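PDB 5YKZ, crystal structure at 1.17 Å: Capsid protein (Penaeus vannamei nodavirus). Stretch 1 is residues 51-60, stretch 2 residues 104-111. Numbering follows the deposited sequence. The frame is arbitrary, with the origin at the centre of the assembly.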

# COMPACT_ATOMS: atom_id res chain seq x y z
N GLN B 51 6.03 -3.43 18.05
CA GLN B 51 6.47 -3.03 19.42
C GLN B 51 6.73 -4.24 20.23
O GLN B 51 6.79 -4.10 21.50
CB GLN B 51 5.41 -2.14 20.04
CG GLN B 51 5.31 -0.85 19.25
CD GLN B 51 4.34 0.20 19.83
OE1 GLN B 51 3.80 0.04 20.91
NE2 GLN B 51 4.07 1.22 19.05
N SER B 52 7.03 -5.36 19.67
CA SER B 52 7.35 -6.60 20.39
C SER B 52 8.72 -6.45 21.06
O SER B 52 9.03 -7.28 21.95
CB SER B 52 7.32 -7.80 19.46
OG SER B 52 7.98 -7.56 18.24
N GLU B 53 9.54 -5.48 20.68
CA GLU B 53 10.87 -5.19 21.31
C GLU B 53 11.18 -3.77 20.95
O GLU B 53 10.44 -3.12 20.13
CB GLU B 53 11.93 -6.18 20.82
CG GLU B 53 12.28 -6.12 19.33
CD GLU B 53 11.13 -6.59 18.45
OE1 GLU B 53 10.66 -7.73 18.56
OE2 GLU B 53 10.69 -5.79 17.58
N ALA B 54 12.20 -3.18 21.58
CA ALA B 54 12.55 -1.83 21.33
C ALA B 54 13.04 -1.62 19.93
O ALA B 54 13.51 -2.50 19.31
CB ALA B 54 13.59 -1.35 22.37
N GLY B 55 12.95 -0.36 19.56
CA GLY B 55 13.46 0.12 18.28
C GLY B 55 12.40 0.13 17.21
O GLY B 55 11.32 -0.43 17.35
N ILE B 56 12.70 0.85 16.15
CA ILE B 56 11.74 1.16 15.09
C ILE B 56 12.01 0.23 13.88
O ILE B 56 13.13 0.20 13.37
CB ILE B 56 11.83 2.58 14.71
CG1 ILE B 56 11.67 3.57 15.93
CG2 ILE B 56 10.74 2.91 13.66
CD1 ILE B 56 12.02 5.02 15.59
N TYR B 57 10.96 -0.39 13.36
CA TYR B 57 10.98 -1.09 12.07
C TYR B 57 11.03 -0.02 10.99
O TYR B 57 10.05 0.75 10.85
CB TYR B 57 9.75 -1.96 11.92
CG TYR B 57 9.76 -2.77 10.64
CD1 TYR B 57 9.36 -2.26 9.46
CD2 TYR B 57 10.18 -4.08 10.65
CE1 TYR B 57 9.43 -2.99 8.28
CE2 TYR B 57 10.21 -4.85 9.52
CZ TYR B 57 9.86 -4.27 8.31
OH TYR B 57 9.91 -4.99 7.12
N ILE B 58 12.12 0.06 10.21
CA ILE B 58 12.29 0.95 9.11
C ILE B 58 12.89 0.21 7.95
O ILE B 58 14.07 -0.21 8.02
CB ILE B 58 13.22 2.15 9.47
CG1 ILE B 58 12.73 2.90 10.75
CG2 ILE B 58 13.25 3.13 8.31
CD1 ILE B 58 13.59 4.07 11.19
N LEU B 59 12.10 0.05 6.91
CA LEU B 59 12.53 -0.64 5.70
C LEU B 59 12.52 0.32 4.56
O LEU B 59 11.50 1.10 4.41
CB LEU B 59 11.61 -1.84 5.45
CG LEU B 59 11.90 -2.63 4.16
CD1 LEU B 59 11.57 -4.08 4.32
CD2 LEU B 59 11.06 -2.07 2.99
N SER B 60 13.47 0.24 3.69
CA SER B 60 13.42 0.93 2.40
C SER B 60 13.77 -0.10 1.31
O SER B 60 14.70 -0.88 1.52
CB SER B 60 14.44 2.04 2.40
OG SER B 60 14.33 2.86 1.27
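Stretch 2, residues 104-111: ASKKQTTG

Stretch 2 packs as an irregular segment with no helix or strand at the contact against the loop of residues 51-57 and the start of the strand that begins at Ile-58. The contact advances in the same sense along both chains, but the backbones are oblique to one another: Tyr-57 lies nearest Lys-106, with their CA atoms 5.5 Å apart, and the chains then diverge, so that the CA atoms of Leu-59 and Thr-110 are 8.9 Å apart. Together the two segments bury 469 Å² of surface.

Ala-104 and Ser-105 have backbone angles close to helical (phi/psi -72/-18 and -72/-4), and Ala-104 makes no contact with stretch 1. Ser-105 reaches it mainly through solvent: water 2 lies 2.9 Å from Ser-105 OG and donates a hydrogen bond to Ala-54 O, also at 2.9 Å.

At Lys-106 the backbone opens out (-86/94) and the CA-to-CB bond points toward stretch 1. The side chain folds through three successive m rotamers before ending in a t, which lays its methylene groups along the Gly-55 to Tyr-57 backbone; CG is 3.7 Å from Ile-56 O and CE 3.8 Å from Tyr-57 N. Its ammonium group thereby arrives in a pocket of oxygens, where NZ forms a salt bridge with Glu-53 OE2 at 2.6 Å and donates a hydrogen bond to Gly-55 O at 2.8 Å. A CB on Gly-55 would point toward this side chain, 3.9 Å from Lys-106 CD, although the backbone angles of Gly-55 (93/164) already call for glycine.

Lys-107 turns away, and its NZ bonds back to Ala-104 O at 2.8 Å within the same stretch. Its backbone nevertheless takes part in a bridge, since water 1 accepts a hydrogen bond from Lys-107 N at 3.0 Å and donates one to Glu-53 OE1 at 2.9 Å.

Gln-108 again points toward stretch 1. Its NE2 donates to Glu-53 OE2 at 2.9 Å in a nearly linear bond of 170°, so this one carboxylate oxygen receives both Lys-106 and Gln-108. The other, Glu-53 OE1, accepts a hydrogen bond from Ser-52 OG at 2.7 Å. Gln-108 OE1 lies 3.6 Å from Tyr-57 CD2 and is left without a polar partner.

Thr-109 points away, and Thr-110 returns the chain to the interface. Its OG1 and Tyr-57 OH share a hydrogen bond of 2.8 Å, which ties down the far end of a ring whose CD2 packs 3.8 Å from Lys-106 CB. Leu-59 CD1 approaches the same Thr-110 OG1 at 4.1 Å. Gly-111, fully extended, makes no contact with stretch 1.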

# COMPACT_ATOMS: atom_id res chain seq x y z
N ALA B 104 18.08 -4.35 12.34
CA ALA B 104 17.79 -5.68 11.85
C ALA B 104 17.11 -6.57 12.82
O ALA B 104 16.51 -7.59 12.40
CB ALA B 104 19.07 -6.33 11.32
N SER B 105 17.11 -6.27 14.11
CA SER B 105 16.43 -7.04 15.09
C SER B 105 14.91 -6.91 15.06
O SER B 105 14.22 -7.57 15.79
CB SER B 105 16.98 -6.72 16.49
OG SER B 105 16.97 -5.39 16.74
N LYS B 106 14.41 -6.02 14.17
CA LYS B 106 12.98 -5.87 13.95
C LYS B 106 12.59 -6.91 12.92
O LYS B 106 12.75 -6.68 11.71
CB LYS B 106 12.65 -4.45 13.52
CG LYS B 106 13.15 -3.36 14.44
CD LYS B 106 12.59 -3.45 15.84
CE LYS B 106 11.09 -3.23 15.87
NZ LYS B 106 10.60 -3.17 17.26
N LYS B 107 12.14 -8.06 13.39
CA LYS B 107 11.93 -9.23 12.54
C LYS B 107 10.49 -9.37 12.07
O LYS B 107 10.07 -10.46 11.62
CB LYS B 107 12.34 -10.54 13.28
CG LYS B 107 13.74 -10.61 13.83
CD LYS B 107 14.68 -10.39 12.68
CE LYS B 107 16.17 -10.74 13.10
NZ LYS B 107 17.13 -10.34 12.09
N GLN B 108 9.72 -8.28 12.18
CA GLN B 108 8.32 -8.27 11.73
C GLN B 108 8.29 -8.56 10.23
O GLN B 108 9.26 -8.42 9.51
CB GLN B 108 7.68 -6.91 12.03
CG GLN B 108 7.46 -6.69 13.52
CD GLN B 108 8.69 -6.24 14.31
OE1 GLN B 108 9.70 -5.91 13.74
NE2 GLN B 108 8.57 -6.31 15.65
N THR B 109 7.11 -8.93 9.74
CA THR B 109 6.89 -9.29 8.36
C THR B 109 6.11 -8.23 7.65
O THR B 109 4.97 -7.89 8.05
CB THR B 109 6.14 -10.62 8.25
OG1 THR B 109 6.92 -11.67 8.87
CG2 THR B 109 5.96 -11.03 6.81
N THR B 110 6.71 -7.69 6.60
CA THR B 110 6.01 -6.75 5.70
C THR B 110 6.25 -7.26 4.29
O THR B 110 7.02 -8.19 4.06
CB THR B 110 6.45 -5.32 5.89
OG1 THR B 110 7.76 -5.14 5.37
CG2 THR B 110 6.37 -4.88 7.34
N GLY B 111 5.60 -6.63 3.32
CA GLY B 111 5.68 -7.08 1.96
C GLY B 111 5.11 -6.11 0.97
O GLY B 111 4.94 -4.90 1.26
O HOH W 1 11.00 -8.93 15.99
O HOH W 2 15.55 -4.48 19.08